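Long-range contacts in putative lipoprotein YerB (Bacillus subtilis, PDB 2PSB), which is of unknown function but is probably a membrane-attached lipoprotein, and interacts with the protein PcrA: residues M228-I233 against P287-K292; F232-S237 against T293-V298; S50-V55 against A69-Q74; S181-V186 against E198-K203; V90-G95 against G275-V280. All coordinates share one frame; numbering follows the deposited sequence.

Contact 1 of 5, residues M228-I233 against P287-K292; sequences MQNIFI and PFVPGK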
# COMPACT_ATOMS: atom_id res chain seq x y z
N MSE A 228 3.99 11.06 4.57
CA MSE A 228 3.75 9.98 5.52
C MSE A 228 4.68 10.18 6.72
O MSE A 228 5.63 10.96 6.67
CB MSE A 228 3.96 8.62 4.84
CG MSE A 228 5.37 8.27 4.40
SE MSE A 228 5.99 8.87 2.65
CE MSE A 228 4.32 9.16 1.71
N GLN A 229 4.37 9.49 7.82
CA GLN A 229 5.17 9.63 9.03
C GLN A 229 5.97 8.39 9.41
O GLN A 229 6.67 8.41 10.42
CB GLN A 229 4.26 10.04 10.20
CG GLN A 229 3.85 11.51 10.18
CD GLN A 229 2.82 11.84 9.11
OE1 GLN A 229 2.63 13.01 8.76
NE2 GLN A 229 2.14 10.82 8.59
N ASN A 230 5.87 7.34 8.61
CA ASN A 230 6.62 6.10 8.85
C ASN A 230 7.03 5.42 7.55
O ASN A 230 6.23 5.30 6.62
CB ASN A 230 5.79 5.08 9.67
CG ASN A 230 5.09 5.69 10.87
OD1 ASN A 230 4.07 6.36 10.73
ND2 ASN A 230 5.63 5.46 12.06
N ILE A 231 8.29 5.00 7.47
CA ILE A 231 8.78 4.28 6.31
C ILE A 231 9.22 2.94 6.88
O ILE A 231 10.13 2.86 7.72
CB ILE A 231 10.00 4.94 5.62
CG1 ILE A 231 9.82 6.46 5.45
CG2 ILE A 231 10.21 4.27 4.26
CD1 ILE A 231 8.62 6.90 4.63
N PHE A 232 8.56 1.88 6.43
CA PHE A 232 8.81 0.54 6.90
C PHE A 232 9.30 -0.35 5.76
O PHE A 232 8.51 -0.78 4.92
CB PHE A 232 7.52 -0.00 7.51
CG PHE A 232 7.67 -1.33 8.18
CD1 PHE A 232 8.92 -1.80 8.59
CD2 PHE A 232 6.54 -2.10 8.47
CE1 PHE A 232 9.03 -3.01 9.25
CE2 PHE A 232 6.65 -3.31 9.14
CZ PHE A 232 7.91 -3.77 9.54
N ILE A 233 10.61 -0.60 5.74
CA ILE A 233 11.20 -1.43 4.70
C ILE A 233 11.24 -2.86 5.20
O ILE A 233 11.86 -3.15 6.21
CB ILE A 233 12.64 -0.92 4.35
CG1 ILE A 233 12.55 0.54 3.90
CG2 ILE A 233 13.28 -1.79 3.25
CD1 ILE A 233 13.88 1.23 3.70
N PRO A 287 6.34 0.53 17.89
CA PRO A 287 5.12 1.26 17.51
C PRO A 287 5.36 2.21 16.32
O PRO A 287 6.50 2.47 15.95
CB PRO A 287 4.78 2.02 18.79
CG PRO A 287 6.12 2.37 19.31
CD PRO A 287 6.91 1.08 19.13
N PHE A 288 4.28 2.72 15.74
CA PHE A 288 4.36 3.67 14.63
C PHE A 288 3.99 5.04 15.17
O PHE A 288 3.28 5.16 16.18
CB PHE A 288 3.35 3.36 13.51
CG PHE A 288 3.66 2.14 12.69
CD1 PHE A 288 4.97 1.84 12.31
CD2 PHE A 288 2.64 1.31 12.26
CE1 PHE A 288 5.24 0.71 11.51
CE2 PHE A 288 2.90 0.19 11.46
CZ PHE A 288 4.20 -0.11 11.08
N VAL A 289 4.46 6.07 14.48
CA VAL A 289 4.17 7.46 14.81
C VAL A 289 2.79 7.75 14.22
O VAL A 289 2.51 7.38 13.08
CB VAL A 289 5.17 8.43 14.12
CG1 VAL A 289 4.63 9.86 14.14
CG2 VAL A 289 6.54 8.37 14.80
N PRO A 290 1.90 8.41 14.97
CA PRO A 290 0.57 8.68 14.39
C PRO A 290 0.66 9.33 13.00
O PRO A 290 1.44 10.26 12.79
CB PRO A 290 -0.07 9.61 15.42
CG PRO A 290 0.56 9.19 16.71
CD PRO A 290 2.01 8.96 16.33
N GLY A 291 -0.12 8.82 12.05
CA GLY A 291 -0.09 9.38 10.70
C GLY A 291 -0.04 8.34 9.60
O GLY A 291 -0.36 7.17 9.82
N LYS A 292 0.36 8.76 8.41
CA LYS A 292 0.45 7.85 7.29
C LYS A 292 1.72 7.00 7.32
O LYS A 292 2.79 7.45 7.76
CB LYS A 292 0.37 8.62 5.97
CG LYS A 292 -1.04 8.90 5.46
CD LYS A 292 -1.78 9.92 6.30
CE LYS A 292 -3.11 10.34 5.66
NZ LYS A 292 -4.20 9.30 5.74
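The carbonyl oxygen of Lys292 is held by two successive backbone N-H groups at the entrance to strand 230-240. Gln229 N makes the short bond, 2.6 Å to Lys292 O with 158° at the hydrogen. Asn230 N reaches the same Lys292 O at 3.2 Å, in a weak and more bent bond. Met228, modelled as selenomethionine, sets its CB 3.4 Å from Lys292 O, while the selenium end of the chain turns away and packs on Trp294. Gln229 CG stands anti to its own carbonyl carbon (chi1 -76°) and comes to 3.8 Å from Pro290 O; Gln229 CB lies 4.0 Å from Val289 CG1. Gly291 adopts backbone angles at which a side chain would press against Pro290 O, so the lack of one lets the loop make this bend. The Asn230 side chain is buried against the backbone of Phe288 and Val289. Further in, Phe232 CD2 meets the edge of the Phe288 ring, 4.0 Å from Phe288 CZ and near the plane of that ring, the two side chains crossing at about a right angle; Leu259 and Pro279 add to this apolar patch. Lys292 thus works in two directions: its carbonyl joins loop 287-292 to the strand by main-chain bonds that need no particular side chain, while its ammonium group leaves the contact for a salt bridge with Asp53.

Contact 2 of 5, residues F232-S237 against T293-V298; sequences FIVEAS and TWINIV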
# COMPACT_ATOMS: atom_id res chain seq x y z
N PHE A 232 8.56 1.88 6.43
CA PHE A 232 8.81 0.54 6.90
C PHE A 232 9.30 -0.35 5.76
O PHE A 232 8.51 -0.78 4.92
CB PHE A 232 7.52 -0.00 7.51
CG PHE A 232 7.67 -1.33 8.18
CD1 PHE A 232 8.92 -1.80 8.59
CD2 PHE A 232 6.54 -2.10 8.47
CE1 PHE A 232 9.03 -3.01 9.25
CE2 PHE A 232 6.65 -3.31 9.14
CZ PHE A 232 7.91 -3.77 9.54
N ILE A 233 10.61 -0.60 5.74
CA ILE A 233 11.20 -1.43 4.70
C ILE A 233 11.24 -2.86 5.20
O ILE A 233 11.86 -3.15 6.21
CB ILE A 233 12.64 -0.92 4.35
CG1 ILE A 233 12.55 0.54 3.90
CG2 ILE A 233 13.28 -1.79 3.25
CD1 ILE A 233 13.88 1.23 3.70
N VAL A 234 10.54 -3.74 4.48
CA VAL A 234 10.45 -5.14 4.86
C VAL A 234 11.15 -6.10 3.89
O VAL A 234 10.95 -6.01 2.68
CB VAL A 234 8.96 -5.53 5.02
CG1 VAL A 234 8.80 -7.03 5.15
CG2 VAL A 234 8.38 -4.84 6.25
N GLU A 235 11.97 -7.00 4.43
CA GLU A 235 12.70 -7.97 3.61
C GLU A 235 11.97 -9.30 3.62
O GLU A 235 11.91 -9.97 4.64
CB GLU A 235 14.12 -8.19 4.13
CG GLU A 235 14.95 -9.10 3.23
CD GLU A 235 16.41 -9.21 3.66
OE1 GLU A 235 16.69 -9.85 4.70
OE2 GLU A 235 17.28 -8.64 2.97
N ALA A 236 11.44 -9.67 2.46
CA ALA A 236 10.68 -10.91 2.34
C ALA A 236 11.18 -11.74 1.17
O ALA A 236 11.55 -11.20 0.12
CB ALA A 236 9.20 -10.58 2.15
N SER A 237 11.18 -13.06 1.34
CA SER A 237 11.64 -13.97 0.30
C SER A 237 10.74 -13.97 -0.92
O SER A 237 9.54 -14.24 -0.83
CB SER A 237 11.73 -15.40 0.83
OG SER A 237 12.55 -15.47 1.97
N THR A 293 1.58 5.76 6.85
CA THR A 293 2.70 4.82 6.80
C THR A 293 2.88 4.22 5.42
O THR A 293 1.92 3.79 4.78
CB THR A 293 2.51 3.65 7.80
OG1 THR A 293 2.52 4.15 9.14
CG2 THR A 293 3.64 2.61 7.65
N TRP A 294 4.13 4.20 4.96
CA TRP A 294 4.47 3.61 3.67
C TRP A 294 5.38 2.42 3.91
O TRP A 294 6.44 2.55 4.52
CB TRP A 294 5.17 4.60 2.77
CG TRP A 294 4.27 5.26 1.79
CD1 TRP A 294 3.29 6.18 2.07
CD2 TRP A 294 4.28 5.10 0.37
NE1 TRP A 294 2.71 6.62 0.90
CE2 TRP A 294 3.29 5.97 -0.15
CE3 TRP A 294 5.02 4.31 -0.52
CZ2 TRP A 294 3.04 6.08 -1.53
CZ3 TRP A 294 4.77 4.41 -1.88
CH2 TRP A 294 3.78 5.29 -2.37
N ILE A 295 4.94 1.26 3.43
CA ILE A 295 5.69 0.02 3.57
C ILE A 295 6.29 -0.39 2.24
O ILE A 295 5.58 -0.48 1.22
CB ILE A 295 4.79 -1.13 4.10
CG1 ILE A 295 4.16 -0.73 5.43
CG2 ILE A 295 5.61 -2.42 4.25
CD1 ILE A 295 3.44 -1.82 6.13
N ASN A 296 7.60 -0.61 2.25
CA ASN A 296 8.31 -1.05 1.06
C ASN A 296 8.83 -2.45 1.23
O ASN A 296 9.72 -2.69 2.04
CB ASN A 296 9.50 -0.13 0.78
CG ASN A 296 9.14 1.00 -0.12
OD1 ASN A 296 9.08 0.83 -1.34
ND2 ASN A 296 8.88 2.15 0.46
N ILE A 297 8.28 -3.39 0.48
CA ILE A 297 8.74 -4.75 0.57
C ILE A 297 9.86 -4.94 -0.46
O ILE A 297 9.72 -4.59 -1.64
CB ILE A 297 7.59 -5.74 0.33
CG1 ILE A 297 6.66 -5.72 1.54
CG2 ILE A 297 8.14 -7.16 0.07
CD1 ILE A 297 5.26 -6.27 1.27
N VAL A 298 10.98 -5.48 0.01
CA VAL A 298 12.14 -5.72 -0.86
C VAL A 298 12.65 -7.14 -0.70
O VAL A 298 12.52 -7.73 0.37
CB VAL A 298 13.31 -4.75 -0.50
CG1 VAL A 298 12.82 -3.31 -0.49
CG2 VAL A 298 13.91 -5.13 0.85
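Val234 and Ile295 lie side by side and point the same way, with Val234 CG2 4.2 Å from Ile295 CG2. The Val234 CG2 methyl also sits over the centre of the Phe232 ring, 3.4 Å above its plane, so one branch serves both its own strand and the neighbouring one. Phe232 CD2 touches Ile295 CD1 at 3.9 Å. Ala236 CB continues the apolar row, 4.1 Å from Ile297 CG2. Ile56 covers Ile295 and Ile297 from strand 54-59, and Ile277 packs on Phe232 and Val234. The opposite face of the sheet carries Ile233, Glu235, Asn296 and Val298; there Ile233 CG2 meets Val298 CG1 at 4.1 Å. Val298 CG2, wedged between the backbone N and carbonyl carbon of its own residue, is turned to within 3.6 Å of Val234 O.

Between the two faces runs the parallel backbone pairing, the strand axes 23° apart. Phe232 and Val234 each bond through both N and O to residues flanking their partners: Trp294 and Asn296 for Phe232, Asn296 and Val298 for Val234. The shortest of these bonds joins Val298 N to Val234 O at 2.7 Å, nearly straight at 172°, and Ala236 N closes the series on Val298 O. At the polar edge Glu235 OE2 accepts a hydrogen bond from Leu301 N. Ile233 and Glu235 turn their backbone bonds the other way, to strand 255-261. Strand 232-235 is therefore an interior strand with its main-chain polar groups paired on both sides, in surroundings made largely of branched aliphatic side chains.

Contact 3 of 5, residues S50-V55 against A69-Q74; sequences SKADIV and AIFQSQ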
# COMPACT_ATOMS: atom_id res chain seq x y z
N SER A 50 -2.98 10.32 -1.25
CA SER A 50 -2.79 11.21 -0.11
C SER A 50 -3.84 10.97 0.97
O SER A 50 -3.71 11.45 2.10
CB SER A 50 -2.84 12.68 -0.54
OG SER A 50 -4.08 13.01 -1.14
N LYS A 51 -4.89 10.22 0.62
CA LYS A 51 -5.95 9.91 1.56
C LYS A 51 -5.77 8.53 2.19
O LYS A 51 -6.49 8.18 3.12
CB LYS A 51 -7.32 9.96 0.87
CG LYS A 51 -7.68 11.28 0.23
CD LYS A 51 -7.73 12.40 1.23
CE LYS A 51 -7.91 13.75 0.53
NZ LYS A 51 -6.79 14.09 -0.40
N ALA A 52 -4.81 7.75 1.69
CA ALA A 52 -4.57 6.40 2.21
C ALA A 52 -3.82 6.40 3.53
O ALA A 52 -2.85 7.15 3.71
CB ALA A 52 -3.80 5.56 1.17
N ASP A 53 -4.26 5.56 4.47
CA ASP A 53 -3.59 5.49 5.76
C ASP A 53 -2.29 4.67 5.64
O ASP A 53 -1.27 5.02 6.23
CB ASP A 53 -4.51 4.86 6.80
CG ASP A 53 -5.81 5.63 6.97
OD1 ASP A 53 -5.83 6.84 6.74
OD2 ASP A 53 -6.82 5.03 7.38
N ILE A 54 -2.35 3.61 4.84
CA ILE A 54 -1.22 2.72 4.62
C ILE A 54 -1.10 2.41 3.14
O ILE A 54 -2.09 2.11 2.48
CB ILE A 54 -1.39 1.36 5.33
CG1 ILE A 54 -1.65 1.57 6.82
CG2 ILE A 54 -0.14 0.49 5.11
CD1 ILE A 54 -2.26 0.36 7.48
N VAL A 55 0.12 2.47 2.63
CA VAL A 55 0.38 2.15 1.25
C VAL A 55 1.52 1.15 1.23
O VAL A 55 2.55 1.36 1.88
CB VAL A 55 0.77 3.39 0.43
CG1 VAL A 55 1.22 2.96 -0.97
CG2 VAL A 55 -0.43 4.36 0.33
N ALA A 69 -3.10 0.43 -1.62
CA ALA A 69 -3.41 1.61 -0.83
C ALA A 69 -4.62 1.30 0.03
O ALA A 69 -5.72 1.06 -0.47
CB ALA A 69 -3.69 2.80 -1.74
N ILE A 70 -4.40 1.31 1.34
CA ILE A 70 -5.45 1.00 2.29
C ILE A 70 -6.03 2.26 2.90
O ILE A 70 -5.34 3.02 3.59
CB ILE A 70 -4.89 0.07 3.40
CG1 ILE A 70 -4.27 -1.17 2.74
CG2 ILE A 70 -5.99 -0.30 4.40
CD1 ILE A 70 -3.82 -2.22 3.73
N PHE A 71 -7.32 2.48 2.61
CA PHE A 71 -8.07 3.64 3.10
C PHE A 71 -9.01 3.22 4.21
O PHE A 71 -9.60 2.13 4.16
CB PHE A 71 -8.91 4.26 1.98
CG PHE A 71 -8.15 4.57 0.73
CD1 PHE A 71 -7.86 3.56 -0.19
CD2 PHE A 71 -7.73 5.86 0.46
CE1 PHE A 71 -7.18 3.85 -1.36
CE2 PHE A 71 -7.05 6.17 -0.70
CZ PHE A 71 -6.77 5.16 -1.61
N GLN A 72 -9.16 4.08 5.21
CA GLN A 72 -10.04 3.82 6.34
C GLN A 72 -10.44 5.14 6.98
O GLN A 72 -11.62 5.46 7.06
CB GLN A 72 -9.36 2.92 7.36
CG GLN A 72 -10.28 2.34 8.43
CD GLN A 72 -10.83 3.39 9.39
OE1 GLN A 72 -10.10 4.24 9.90
NE2 GLN A 72 -12.13 3.32 9.66
N SER A 73 -9.45 5.92 7.43
CA SER A 73 -9.73 7.21 8.08
C SER A 73 -10.09 8.29 7.08
O SER A 73 -10.64 9.33 7.46
CB SER A 73 -8.52 7.70 8.88
OG SER A 73 -7.63 8.38 8.01
N GLN A 74 -9.75 8.06 5.82
CA GLN A 74 -10.03 9.01 4.76
C GLN A 74 -10.36 8.26 3.49
O GLN A 74 -9.56 7.47 3.00
CB GLN A 74 -8.83 9.91 4.48
CG GLN A 74 -8.50 10.93 5.54
CD GLN A 74 -7.44 11.90 5.07
OE1 GLN A 74 -6.35 11.50 4.66
NE2 GLN A 74 -7.75 13.19 5.12
O HOH W 1 -7.73 6.42 4.66
O HOH W 2 -7.56 4.70 10.08
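Asp53 and Ser73 are brought together by two torsions: Asp53 CG stands anti to its carbonyl carbon (chi1 -58°), and Ser73 OG lies between its own backbone N and carbonyl carbon (chi1 84°). The carboxylate then receives both donors of the serine. Ser73 OG donates a hydrogen bond to Asp53 OD1 at 2.7 Å, on the syn side, and Ser73 N points at the syn lone pair of Asp53 OD2 at 2.8 Å with 171° at the hydrogen. This two-point grip fixes the rotation of the carboxylate. Asp53 OD1 also forms a salt bridge with Lys292, and a water links Asp53 OD2 to Gln72 OE1. An alanine at Asp53 would probably leave Ser73 N, Ser73 OG and the ammonium group of Lys292 without these mates. Another water accepts from Gln72 N and Gln74 N and donates to Lys51 O. Ala52 CB sits over one face of the Phe71 ring, displaced toward its rim and 4.1 Å from the centroid, in a CH-pi contact. Ile70 O accepts from two successive amides, Asp53 N at 2.9 Å and Ile54 N at 3.3 Å, while Ile70 N returns a bond of 2.7 Å to Ile54 O. Two residues facing one make this a classic beta bulge, placed at the open end of the antiparallel hairpin formed by strands 54-59 and 65-71.

Contact 4 of 5, residues S181-V186 against E198-K203; sequences SYNVRV and EYNYDK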
# COMPACT_ATOMS: atom_id res chain seq x y z
N SER A 181 18.38 13.17 11.67
CA SER A 181 17.60 13.14 10.43
C SER A 181 18.27 12.31 9.34
O SER A 181 19.27 12.73 8.75
CB SER A 181 17.36 14.56 9.91
OG SER A 181 16.56 14.55 8.74
N TYR A 182 17.71 11.13 9.07
CA TYR A 182 18.23 10.22 8.05
C TYR A 182 17.23 10.00 6.92
O TYR A 182 16.03 9.80 7.16
CB TYR A 182 18.57 8.87 8.68
CG TYR A 182 19.73 8.91 9.64
CD1 TYR A 182 21.03 8.79 9.17
CD2 TYR A 182 19.53 9.08 11.01
CE1 TYR A 182 22.12 8.84 10.04
CE2 TYR A 182 20.60 9.14 11.89
CZ TYR A 182 21.90 9.02 11.40
OH TYR A 182 22.98 9.07 12.25
N ASN A 183 17.72 10.05 5.69
CA ASN A 183 16.88 9.83 4.52
C ASN A 183 17.21 8.45 3.98
O ASN A 183 18.26 7.89 4.30
CB ASN A 183 17.14 10.89 3.45
CG ASN A 183 16.84 12.30 3.94
OD1 ASN A 183 15.85 12.53 4.62
ND2 ASN A 183 17.70 13.25 3.57
N VAL A 184 16.32 7.89 3.17
CA VAL A 184 16.53 6.57 2.60
C VAL A 184 16.11 6.46 1.14
O VAL A 184 15.21 7.16 0.68
CB VAL A 184 15.77 5.49 3.42
CG1 VAL A 184 14.28 5.83 3.47
CG2 VAL A 184 15.98 4.12 2.81
N ARG A 185 16.80 5.57 0.42
CA ARG A 185 16.53 5.30 -0.98
C ARG A 185 16.34 3.80 -1.15
O ARG A 185 16.94 3.01 -0.43
CB ARG A 185 17.71 5.77 -1.86
CG ARG A 185 17.83 7.28 -2.02
CD ARG A 185 18.44 7.96 -0.81
NE ARG A 185 18.46 9.41 -0.98
CZ ARG A 185 17.43 10.21 -0.72
NH1 ARG A 185 17.55 11.52 -0.91
NH2 ARG A 185 16.30 9.71 -0.24
N VAL A 186 15.50 3.41 -2.10
CA VAL A 186 15.23 2.00 -2.36
C VAL A 186 15.36 1.77 -3.86
O VAL A 186 14.68 2.41 -4.65
CB VAL A 186 13.80 1.60 -1.91
CG1 VAL A 186 13.59 0.10 -2.07
CG2 VAL A 186 13.57 2.04 -0.47
N GLU A 198 12.87 7.24 -3.21
CA GLU A 198 13.59 7.96 -2.17
C GLU A 198 12.62 8.60 -1.20
O GLU A 198 11.55 9.07 -1.59
CB GLU A 198 14.48 9.05 -2.80
CG GLU A 198 15.01 8.70 -4.19
CD GLU A 198 15.88 9.80 -4.78
OE1 GLU A 198 16.03 9.85 -6.02
OE2 GLU A 198 16.43 10.61 -4.00
N TYR A 199 12.99 8.61 0.08
CA TYR A 199 12.15 9.22 1.10
C TYR A 199 13.01 10.26 1.81
O TYR A 199 14.07 9.94 2.35
CB TYR A 199 11.61 8.17 2.08
CG TYR A 199 10.69 7.14 1.44
CD1 TYR A 199 11.18 5.93 0.95
CD2 TYR A 199 9.32 7.40 1.30
CE1 TYR A 199 10.34 5.01 0.33
CE2 TYR A 199 8.47 6.47 0.67
CZ TYR A 199 8.99 5.29 0.19
OH TYR A 199 8.18 4.39 -0.44
N ASN A 200 12.55 11.50 1.80
CA ASN A 200 13.29 12.58 2.42
C ASN A 200 12.50 13.18 3.56
O ASN A 200 11.39 13.65 3.38
CB ASN A 200 13.62 13.63 1.36
CG ASN A 200 14.23 13.01 0.11
OD1 ASN A 200 13.74 13.21 -1.00
ND2 ASN A 200 15.31 12.25 0.29
N TYR A 201 13.10 13.16 4.75
CA TYR A 201 12.47 13.70 5.94
C TYR A 201 12.52 15.23 5.94
O TYR A 201 13.51 15.84 5.55
CB TYR A 201 13.16 13.16 7.19
CG TYR A 201 12.41 13.46 8.47
CD1 TYR A 201 11.12 12.99 8.66
CD2 TYR A 201 13.00 14.21 9.50
CE1 TYR A 201 10.41 13.25 9.84
CE2 TYR A 201 12.30 14.48 10.69
CZ TYR A 201 11.01 13.99 10.85
OH TYR A 201 10.30 14.26 12.00
N ASP A 202 11.43 15.84 6.38
CA ASP A 202 11.33 17.28 6.45
C ASP A 202 11.26 17.69 7.92
O ASP A 202 10.18 17.72 8.52
CB ASP A 202 10.08 17.77 5.72
CG ASP A 202 10.06 19.26 5.53
OD1 ASP A 202 10.30 19.71 4.39
OD2 ASP A 202 9.83 20.00 6.51
N LYS A 203 12.43 18.00 8.49
CA LYS A 203 12.52 18.41 9.90
C LYS A 203 11.42 19.40 10.25
O LYS A 203 10.72 19.24 11.25
CB LYS A 203 13.88 19.05 10.18
CG LYS A 203 15.08 18.11 10.13
CD LYS A 203 16.39 18.88 10.30
CE LYS A 203 16.72 19.74 9.08
NZ LYS A 203 15.75 20.84 8.81
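The Arg185 guanidinium lies between Glu198 and Asn183: Glu198 OE2 stands 3.4 Å above the centre of one face, and Asn183 CB covers the opposite face nearer the rim. Asn200 meets the edge, its amide plane turned 80° from the guanidinium. These residues belong to an antiparallel beta hairpin of strands 183-187 and 196-202. Arg185 NH1 and Glu198 OE2, 3.4 Å apart, form a salt bridge of charges alone, since no N-H points at the oxygen. The bend at chi2 (78°) folds the chain back, and Arg185 NH2 donates to Val184 O at 2.9 Å from above the carbonyl plane. That oxygen has a second donor, Tyr199 N at 2.7 Å, while Val184 N bonds back to Tyr199 O. An alanine here in place of Arg185 would probably leave Glu198 without this charge partner, Val184 O with one donor fewer, and a gap beside Asn183 CB. On the other face of the hairpin Val184 CG1 lies 3.8 Å from Tyr199 CB, and Tyr199 OH reaches the side chain of Asn296 in strand 293-298 and also accepts from Arg210 NE. Toward the open end an asparagine side chain takes up a main-chain donor: Tyr201 N donates a hydrogen bond to Asn183 OD1 at 2.8 Å.

Contact 5 of 5, residues V90-G95 against G275-V280; sequences VTLSNG and GRIVPV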
# COMPACT_ATOMS: atom_id res chain seq x y z
N VAL A 90 -3.55 -9.85 -1.75
CA VAL A 90 -4.78 -10.34 -1.15
C VAL A 90 -4.50 -10.56 0.33
O VAL A 90 -5.28 -10.16 1.19
CB VAL A 90 -5.23 -11.68 -1.78
CG1 VAL A 90 -6.44 -12.23 -1.03
CG2 VAL A 90 -5.57 -11.49 -3.24
N THR A 91 -3.36 -11.17 0.60
CA THR A 91 -2.94 -11.47 1.97
C THR A 91 -2.77 -10.19 2.80
O THR A 91 -3.15 -10.14 3.97
CB THR A 91 -1.60 -12.24 1.95
OG1 THR A 91 -1.74 -13.42 1.15
CG2 THR A 91 -1.17 -12.63 3.35
N LEU A 92 -2.19 -9.16 2.19
CA LEU A 92 -1.97 -7.90 2.86
C LEU A 92 -3.29 -7.19 3.14
O LEU A 92 -3.51 -6.65 4.22
CB LEU A 92 -1.05 -7.01 2.01
CG LEU A 92 0.37 -7.53 1.82
CD1 LEU A 92 1.10 -6.71 0.75
CD2 LEU A 92 1.11 -7.48 3.14
N SER A 93 -4.17 -7.20 2.15
CA SER A 93 -5.48 -6.58 2.29
C SER A 93 -6.22 -7.21 3.46
O SER A 93 -6.83 -6.50 4.27
CB SER A 93 -6.30 -6.79 1.01
OG SER A 93 -7.57 -6.18 1.14
N ASN A 94 -6.14 -8.53 3.56
CA ASN A 94 -6.82 -9.29 4.60
C ASN A 94 -6.37 -8.96 6.01
O ASN A 94 -7.08 -9.22 6.98
CB ASN A 94 -6.64 -10.79 4.34
CG ASN A 94 -7.64 -11.33 3.33
OD1 ASN A 94 -7.48 -12.44 2.83
ND2 ASN A 94 -8.67 -10.55 3.05
N GLY A 95 -5.18 -8.38 6.15
CA GLY A 95 -4.72 -8.03 7.48
C GLY A 95 -5.72 -7.11 8.14
O GLY A 95 -5.71 -6.95 9.36
N GLY A 275 -2.26 -11.66 10.06
CA GLY A 275 -2.27 -11.11 8.72
C GLY A 275 -1.56 -9.78 8.52
O GLY A 275 -1.65 -9.17 7.46
N ARG A 276 -0.86 -9.31 9.55
CA ARG A 276 -0.16 -8.04 9.43
C ARG A 276 1.33 -8.23 9.64
O ARG A 276 1.76 -9.10 10.38
CB ARG A 276 -0.70 -7.04 10.45
CG ARG A 276 -2.21 -6.77 10.34
CD ARG A 276 -2.70 -5.83 11.44
NE ARG A 276 -4.15 -5.64 11.39
CZ ARG A 276 -4.84 -4.84 12.19
NH1 ARG A 276 -4.23 -4.13 13.13
NH2 ARG A 276 -6.15 -4.74 12.03
N ILE A 277 2.12 -7.40 8.95
CA ILE A 277 3.57 -7.44 9.07
C ILE A 277 3.91 -6.52 10.23
O ILE A 277 3.78 -5.30 10.13
CB ILE A 277 4.22 -6.97 7.75
CG1 ILE A 277 3.78 -7.91 6.63
CG2 ILE A 277 5.73 -6.95 7.89
CD1 ILE A 277 4.16 -7.45 5.24
N VAL A 278 4.33 -7.11 11.33
CA VAL A 278 4.65 -6.34 12.52
C VAL A 278 6.13 -6.19 12.78
O VAL A 278 6.84 -7.18 12.89
CB VAL A 278 4.01 -6.99 13.77
CG1 VAL A 278 4.16 -6.07 14.97
CG2 VAL A 278 2.55 -7.31 13.49
N PRO A 279 6.62 -4.94 12.89
CA PRO A 279 8.05 -4.72 13.16
C PRO A 279 8.29 -5.08 14.63
O PRO A 279 7.57 -4.60 15.51
CB PRO A 279 8.22 -3.23 12.88
CG PRO A 279 6.87 -2.65 13.29
CD PRO A 279 5.89 -3.66 12.73
N VAL A 280 9.27 -5.93 14.90
CA VAL A 280 9.54 -6.32 16.28
C VAL A 280 11.03 -6.29 16.56
O VAL A 280 11.83 -6.74 15.75
CB VAL A 280 9.01 -7.74 16.57
CG1 VAL A 280 7.49 -7.79 16.37
CG2 VAL A 280 9.69 -8.75 15.68
O HOH W 3 -1.23 -6.83 6.25
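Arg276 and Gly95 carry the direct polar link of this contact. Arg276 NE donates to Gly95 O at 2.9 Å with 174° at the hydrogen, and the oxygen lies in the guanidinium plane, at its edge. Seen from the acceptor, the nitrogen stands 38° above the carbonyl plane. The arginine chain is extended, NE lying anti to CB (chi3 -176°), which carries NE out to the oxygen, and Arg276 NH2 goes on to the carbonyl of Asn166. A positive group beside the C-terminal end of a helix would probably also be drawn by the carbonyls gathered there.

A water provides the second polar link. It donates to Leu92 O at 3.1 Å and to Gly275 O at 2.7 Å, tying a carbonyl of the last helical turn to one beside the strand. Leu92 O also accepts Gly95 N within its own segment.

Close backbone packing involves the two glycines. Gly95 CA approaches Gly275 O to 3.3 Å, and a CB on Gly95 would come too near that oxygen. Gly275 has a positive phi, which glycine tolerates easily.

The apolar part is small: Leu92 CD2 touches Ile277 CD1 at 3.7 Å, the two side chains crossing obliquely. Leu251 packs on Leu92, and Trp270 packs on Ile277, so the pair belongs to a wider apolar layer. Altogether the C-terminal end of helix 87-94, from the N-terminal DUF3048 region, is set against the tight turn of the antiparallel hairpin 264-273/276-281 from the C-terminal region.

How the contacts relate
Strand 293-298 ties the set together. Contact 1 leads directly into contact 2, with centres 12 Å apart and Phe232 and Ile233 in common. On its other side the same strand pairs in parallel with 54-59, joining contact 2 to contact 3 through Thr293 N to Asp53 O and Ile295 N to Val55 O; the Lys292-Asp53 salt bridge, 3.1 Å from NZ to OD1, adds a link from contact 1 across the two family regions. Contact 5 lies against the Phe232 and Val234 face, its centre 11 Å from that of contact 2. Contact 4 packs from the opposite face, Val184 CG2 lying 3.7 Å from Ile233 CD1, and is about 24 Å from contact 5 between centres.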